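Flavohemoglobin (Malassezia yamatoensis, PDB 6O0A) probably detoxifies nitric oxide, converting it to nitrate with oxygen at a heme iron that receives electrons from NAD(P)H through bound FAD. Local coordinates at residues M199-I210 with Q223-R234. Residues are numbered along the deposited sequence; the frame is centred on the assembly and turned at random. Where two conformers were deposited one is given.
Sequences MTPGKAGQYISI and QFTLLPSEETQR. With FAD (flavin-adenine dinucleotide), chain B.
Met199 bends at its last torsion (chi3 60°) and thereby lays its CE methyl over the centre of the Arg234 guanidinium, 3.4 Å above the plane. Arg234 approaches from the opposite direction, and a bend at its chi2 brings the edge of the same flat group to a carbonyl: NH2 lies 2.7 Å from Thr200 O, on a lone pair of that oxygen, and NH1 adds a weak second bond. The in-plane bond from NH2 (168°), backed by the weaker NH1 contact, helps to set the rotation of the group. Water 1 accepts from Thr200 N and, weakly, from Arg234 NH2.

Further along, 207-210 and 223-225 pair as the antiparallel hairpin of the six-stranded FAD-binding barrel, a fold of the ferredoxin reductase type. Ile208 and Phe224 exchange backbone bonds, Phe224 N reaching Ile208 O at 2.9 Å, while Leu226 N extends the pairing to Gln206 O. Beside this backbone, Ile208 CG1 packs on Leu226 CD2 (3.8 Å).

On the sheet face bearing Ser209 and Gln223, the Gln223 amide gives a straight bond in its own plane from NE2 to Ser209 OG (3.0 Å, 168°); that hydroxyl also pairs with Ser108 of helix 96-108, tying the barrel to the globin part. The flavin lies against the hairpin: Thr225 N bonds both N5 and O4, FAD O2' donates to Gln223 O at 2.6 Å, and the Tyr207 ring carries methyl C7M over one face.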
loop_
_atom_site.group_PDB
_atom_site.type_symbol
_atom_site.label_atom_id
_atom_site.label_comp_id
_atom_site.label_asym_id
_atom_site.label_seq_id
_atom_site.Cartn_x
_atom_site.Cartn_y
_atom_site.Cartn_z
ATOM N N MET A 199 7.684 -13.494 15.750
ATOM C CA MET A 199 7.088 -13.037 14.502
ATOM C C MET A 199 5.567 -13.151 14.557
ATOM O O MET A 199 5.028 -14.183 14.977
ATOM C CB MET A 199 7.612 -13.851 13.314
ATOM C CG MET A 199 9.086 -13.611 13.002
ATOM S SD MET A 199 9.688 -14.790 11.778
ATOM C CE MET A 199 8.611 -14.422 10.392
ATOM N N THR A 200 4.889 -12.088 14.127
ATOM C CA THR A 200 3.454 -12.164 13.880
ATOM C C THR A 200 3.214 -12.939 12.591
ATOM O O THR A 200 3.876 -12.659 11.584
ATOM C CB THR A 200 2.867 -10.759 13.743
ATOM O OG1 THR A 200 3.121 -10.024 14.945
ATOM C CG2 THR A 200 1.366 -10.832 13.530
ATOM N N PRO A 201 2.303 -13.910 12.580
ATOM C CA PRO A 201 1.989 -14.609 11.328
ATOM C C PRO A 201 1.389 -13.656 10.310
ATOM O O PRO A 201 0.472 -12.892 10.613
ATOM C CB PRO A 201 0.980 -15.681 11.761
ATOM C CG PRO A 201 1.199 -15.855 13.223
ATOM C CD PRO A 201 1.599 -14.490 13.731
ATOM N N GLY A 202 1.925 -13.697 9.097
ATOM C CA GLY A 202 1.381 -12.885 8.029
ATOM C C GLY A 202 0.187 -13.545 7.362
ATOM O O GLY A 202 0.016 -14.764 7.395
ATOM N N LYS A 203 -0.666 -12.707 6.781
ATOM C CA LYS A 203 -1.791 -13.152 5.971
ATOM C C LYS A 203 -1.470 -12.899 4.507
ATOM O O LYS A 203 -0.812 -11.912 4.167
ATOM C CB LYS A 203 -3.078 -12.422 6.364
ATOM C CG LYS A 203 -3.437 -12.569 7.852
ATOM C CD LYS A 203 -4.829 -12.044 8.160
ATOM C CE LYS A 203 -4.966 -10.579 7.786
ATOM N NZ LYS A 203 -6.184 -9.951 8.385
ATOM N N ALA A 204 -1.921 -13.803 3.633
ATOM C CA ALA A 204 -1.606 -13.655 2.219
ATOM C C ALA A 204 -2.124 -12.325 1.685
ATOM O O ALA A 204 -3.299 -11.981 1.867
ATOM C CB ALA A 204 -2.196 -14.824 1.422
ATOM N N GLY A 205 -1.229 -11.586 1.017
ATOM C CA GLY A 205 -1.490 -10.239 0.552
ATOM C C GLY A 205 -0.867 -9.165 1.419
ATOM O O GLY A 205 -0.752 -8.011 0.973
ATOM N N GLN A 206 -0.450 -9.501 2.634
ATOM C CA GLN A 206 0.118 -8.457 3.476
ATOM C C GLN A 206 1.555 -8.150 3.070
ATOM O O GLN A 206 2.216 -8.897 2.338
ATOM C CB GLN A 206 0.041 -8.851 4.949
ATOM C CG GLN A 206 -1.398 -8.892 5.488
ATOM C CD GLN A 206 -1.448 -9.046 6.990
ATOM O OE1 GLN A 206 -0.741 -9.873 7.562
ATOM N NE2 GLN A 206 -2.279 -8.239 7.640
ATOM N N TYR A 207 2.039 -7.011 3.566
ATOM C CA TYR A 207 3.363 -6.503 3.269
ATOM C C TYR A 207 4.094 -6.211 4.569
ATOM O O TYR A 207 3.493 -6.159 5.644
ATOM C CB TYR A 207 3.287 -5.229 2.422
ATOM C CG TYR A 207 2.494 -4.106 3.077
ATOM C CD1 TYR A 207 3.093 -3.234 3.982
ATOM C CD2 TYR A 207 1.152 -3.909 2.782
ATOM C CE1 TYR A 207 2.365 -2.201 4.558
ATOM C CE2 TYR A 207 0.434 -2.890 3.354
ATOM C CZ TYR A 207 1.047 -2.040 4.245
ATOM O OH TYR A 207 0.308 -1.022 4.804
ATOM N N ILE A 208 5.405 -6.011 4.453
ATOM C CA ILE A 208 6.214 -5.517 5.556
ATOM C C ILE A 208 6.906 -4.251 5.077
ATOM O O ILE A 208 7.071 -4.019 3.880
ATOM C CB ILE A 208 7.246 -6.559 6.065
ATOM C CG1 ILE A 208 8.004 -7.246 4.917
ATOM C CG2 ILE A 208 6.553 -7.662 6.894
ATOM C CD1 ILE A 208 9.060 -6.416 4.211
ATOM N N SER A 209 7.318 -3.431 6.029
ATOM C CA SER A 209 8.270 -2.364 5.762
ATOM C C SER A 209 9.658 -2.854 6.159
ATOM O O SER A 209 9.843 -3.361 7.272
ATOM C CB SER A 209 7.923 -1.084 6.537
ATOM O OG SER A 209 6.741 -0.460 6.052
ATOM N N ILE A 210 10.608 -2.743 5.238
ATOM C CA ILE A 210 12.000 -3.083 5.493
ATOM C C ILE A 210 12.810 -1.791 5.465
ATOM O O ILE A 210 12.510 -0.871 4.688
ATOM C CB ILE A 210 12.523 -4.124 4.479
ATOM C CG1 ILE A 210 13.930 -4.579 4.869
ATOM C CG2 ILE A 210 12.481 -3.588 3.061
ATOM C CD1 ILE A 210 14.323 -5.893 4.251
ATOM N N GLN A 223 7.921 -0.621 1.504
ATOM C CA GLN A 223 7.029 -1.769 1.681
ATOM C C GLN A 223 7.200 -2.796 0.570
ATOM O O GLN A 223 7.354 -2.437 -0.602
ATOM C CB GLN A 223 5.563 -1.335 1.732
ATOM C CG GLN A 223 5.228 -0.467 2.945
ATOM C CD GLN A 223 5.708 0.960 2.784
ATOM O OE1 GLN A 223 5.441 1.600 1.766
ATOM N NE2 GLN A 223 6.399 1.483 3.809
ATOM N N PHE A 224 7.159 -4.075 0.949
ATOM C CA PHE A 224 7.157 -5.163 -0.029
ATOM C C PHE A 224 6.198 -6.258 0.406
ATOM O O PHE A 224 6.099 -6.585 1.586
ATOM C CB PHE A 224 8.566 -5.729 -0.241
ATOM C CG PHE A 224 9.541 -4.697 -0.719
ATOM C CD1 PHE A 224 9.570 -4.310 -2.046
ATOM C CD2 PHE A 224 10.395 -4.071 0.177
ATOM C CE1 PHE A 224 10.448 -3.330 -2.481
ATOM C CE2 PHE A 224 11.275 -3.095 -0.247
ATOM C CZ PHE A 224 11.305 -2.723 -1.580
ATOM N N THR A 225 5.495 -6.825 -0.569
ATOM C CA THR A 225 4.535 -7.891 -0.321
ATOM C C THR A 225 5.231 -9.184 0.099
ATOM O O THR A 225 6.217 -9.609 -0.511
ATOM C CB THR A 225 3.724 -8.121 -1.597
ATOM O OG1 THR A 225 3.075 -6.896 -1.956
ATOM C CG2 THR A 225 2.664 -9.211 -1.375
ATOM N N LEU A 226 4.701 -9.819 1.143
ATOM C CA LEU A 226 5.243 -11.088 1.605
ATOM C C LEU A 226 4.953 -12.209 0.614
ATOM O O LEU A 226 3.849 -12.312 0.069
ATOM C CB LEU A 226 4.659 -11.444 2.966
ATOM C CG LEU A 226 5.208 -10.526 4.057
ATOM C CD1 LEU A 226 4.504 -10.833 5.385
ATOM C CD2 LEU A 226 6.722 -10.734 4.172
ATOM N N LEU A 227 5.946 -13.059 0.406
ATOM C CA LEU A 227 5.877 -14.195 -0.507
ATOM C C LEU A 227 5.934 -15.528 0.237
ATOM O O LEU A 227 6.393 -15.605 1.387
ATOM C CB LEU A 227 7.033 -14.125 -1.518
ATOM C CG LEU A 227 7.008 -12.936 -2.477
ATOM C CD1 LEU A 227 8.282 -12.906 -3.282
ATOM C CD2 LEU A 227 5.773 -13.013 -3.388
ATOM N N PRO A 228 5.494 -16.615 -0.403
ATOM C CA PRO A 228 5.494 -17.922 0.272
ATOM C C PRO A 228 6.861 -18.299 0.830
ATOM O O PRO A 228 7.886 -18.209 0.148
ATOM C CB PRO A 228 5.053 -18.886 -0.835
ATOM C CG PRO A 228 4.234 -18.054 -1.741
ATOM C CD PRO A 228 4.829 -16.671 -1.720
ATOM N N SER A 229 6.873 -18.725 2.091
ATOM C CA SER A 229 8.115 -19.048 2.781
ATOM C C SER A 229 7.777 -19.881 4.009
ATOM O O SER A 229 6.607 -20.138 4.310
ATOM C CB SER A 229 8.863 -17.772 3.177
ATOM O OG SER A 229 8.171 -17.153 4.244
ATOM N N GLU A 230 8.816 -20.313 4.723
ATOM C CA GLU A 230 8.603 -20.912 6.030
ATOM C C GLU A 230 8.028 -19.860 6.972
ATOM O O GLU A 230 8.170 -18.658 6.746
ATOM C CB GLU A 230 9.913 -21.446 6.596
ATOM C CG GLU A 230 10.590 -22.450 5.710
ATOM C CD GLU A 230 10.372 -23.858 6.198
ATOM O OE1 GLU A 230 11.135 -24.305 7.080
ATOM O OE2 GLU A 230 9.425 -24.509 5.716
ATOM N N GLU A 231 7.389 -20.322 8.050
ATOM C CA GLU A 231 6.814 -19.379 9.002
ATOM C C GLU A 231 7.893 -18.651 9.787
ATOM O O GLU A 231 7.613 -17.609 10.390
ATOM C CB GLU A 231 5.854 -20.105 9.944
ATOM C CG GLU A 231 4.409 -20.057 9.462
ATOM C CD GLU A 231 3.654 -21.354 9.704
ATOM O OE1 GLU A 231 4.287 -22.346 10.128
ATOM O OE2 GLU A 231 2.426 -21.381 9.463
ATOM N N THR A 232 9.115 -19.168 9.768
ATOM C CA THR A 232 10.268 -18.542 10.401
ATOM C C THR A 232 10.978 -17.541 9.492
ATOM O O THR A 232 12.071 -17.071 9.841
ATOM C CB THR A 232 11.249 -19.627 10.838
ATOM O OG1 THR A 232 11.530 -20.460 9.706
ATOM C CG2 THR A 232 10.635 -20.480 11.935
ATOM N N GLN A 233 10.386 -17.201 8.343
ATOM C CA GLN A 233 11.028 -16.373 7.330
ATOM C C GLN A 233 10.121 -15.236 6.877
ATOM O O GLN A 233 8.891 -15.328 6.946
ATOM C CB GLN A 233 11.419 -17.222 6.104
ATOM C CG GLN A 233 12.384 -18.324 6.453
ATOM C CD GLN A 233 12.593 -19.295 5.314
ATOM O OE1 GLN A 233 11.707 -19.498 4.473
ATOM N NE2 GLN A 233 13.768 -19.893 5.273
ATOM N N ARG A 234 10.747 -14.160 6.393
ATOM C CA ARG A 234 10.076 -13.133 5.599
ATOM C C ARG A 234 10.735 -13.122 4.230
ATOM O O ARG A 234 11.955 -12.934 4.132
ATOM C CB ARG A 234 10.185 -11.747 6.241
ATOM C CG ARG A 234 9.593 -11.670 7.636
ATOM C CD ARG A 234 8.070 -11.759 7.615
ATOM N NE ARG A 234 7.543 -11.338 8.910
ATOM C CZ ARG A 234 6.464 -11.847 9.491
ATOM N NH1 ARG A 234 5.761 -12.806 8.889
ATOM N NH2 ARG A 234 6.084 -11.402 10.679
HETATM P PA FAD B . 11.726 5.760 -4.372
HETATM O O1A FAD B . 12.975 6.358 -3.842
HETATM O O2A FAD B . 10.598 5.630 -3.385
HETATM O O5B FAD B . 11.220 6.600 -5.633
HETATM C C5B FAD B . 9.921 6.340 -6.196
HETATM C C4B FAD B . 9.742 7.344 -7.307
HETATM O O4B FAD B . 9.847 8.677 -6.757
HETATM C C3B FAD B . 10.801 7.297 -8.393
HETATM O O3B FAD B . 10.508 6.324 -9.393
HETATM C C2B FAD B . 10.731 8.715 -8.968
HETATM O O2B FAD B . 9.679 8.848 -9.918
HETATM C C1B FAD B . 10.410 9.552 -7.722
HETATM N N9A FAD B . 11.579 10.202 -7.135
HETATM C C8A FAD B . 12.592 9.593 -6.445
HETATM N N7A FAD B . 13.557 10.405 -6.087
HETATM C C5A FAD B . 13.151 11.634 -6.581
HETATM C C6A FAD B . 13.769 12.897 -6.596
HETATM N N6A FAD B . 14.967 13.143 -6.051
HETATM N N1A FAD B . 13.119 13.909 -7.215
HETATM C C2A FAD B . 11.926 13.664 -7.769
HETATM N N3A FAD B . 11.248 12.512 -7.825
HETATM C C4A FAD B . 11.923 11.530 -7.218
HETATM N N1 FAD B . 7.889 -3.165 -4.882
HETATM C C2 FAD B . 8.450 -4.336 -5.311
HETATM O O2 FAD B . 9.433 -4.351 -6.064
HETATM N N3 FAD B . 7.904 -5.546 -4.891
HETATM C C4 FAD B . 6.819 -5.696 -4.047
HETATM O O4 FAD B . 6.431 -6.816 -3.716
HETATM C C4X FAD B . 6.238 -4.452 -3.598
HETATM N N5 FAD B . 5.207 -4.505 -2.797
HETATM C C5X FAD B . 4.651 -3.305 -2.367
HETATM C C6 FAD B . 3.540 -3.342 -1.523
HETATM C C7 FAD B . 2.954 -2.169 -1.055
HETATM C C7M FAD B . 1.729 -2.243 -0.176
HETATM C C8 FAD B . 3.502 -0.928 -1.421
HETATM C C8M FAD B . 2.921 0.361 -0.905
HETATM C C9 FAD B . 4.601 -0.888 -2.271
HETATM C C9A FAD B . 5.172 -2.060 -2.758
HETATM N N10 FAD B . 6.284 -2.047 -3.629
HETATM C C10 FAD B . 6.840 -3.229 -4.070
HETATM C "C1'" FAD B . 6.927 -0.778 -4.007
HETATM C "C2'" FAD B . 8.030 -0.372 -3.034
HETATM O "O2'" FAD B . 7.464 -0.133 -1.746
HETATM C "C3'" FAD B . 8.792 0.870 -3.505
HETATM O "O3'" FAD B . 7.861 1.916 -3.777
HETATM C "C4'" FAD B . 9.638 0.627 -4.755
HETATM O "O4'" FAD B . 10.459 -0.522 -4.533
HETATM C "C5'" FAD B . 10.484 1.826 -5.133
HETATM O "O5'" FAD B . 11.371 2.131 -4.033
HETATM P P FAD B . 12.641 3.049 -4.341
HETATM O O1P FAD B . 13.644 2.446 -5.260
HETATM O O2P FAD B . 13.235 3.412 -3.008
HETATM O O3P FAD B . 12.043 4.352 -5.036
HETATM O O HOH W 1 6.420 -9.891 13.157
HETATM O O HOH W 2 1.510 -11.463 1.142
HETATM O O HOH W 3 1.018 -6.169 -0.265
#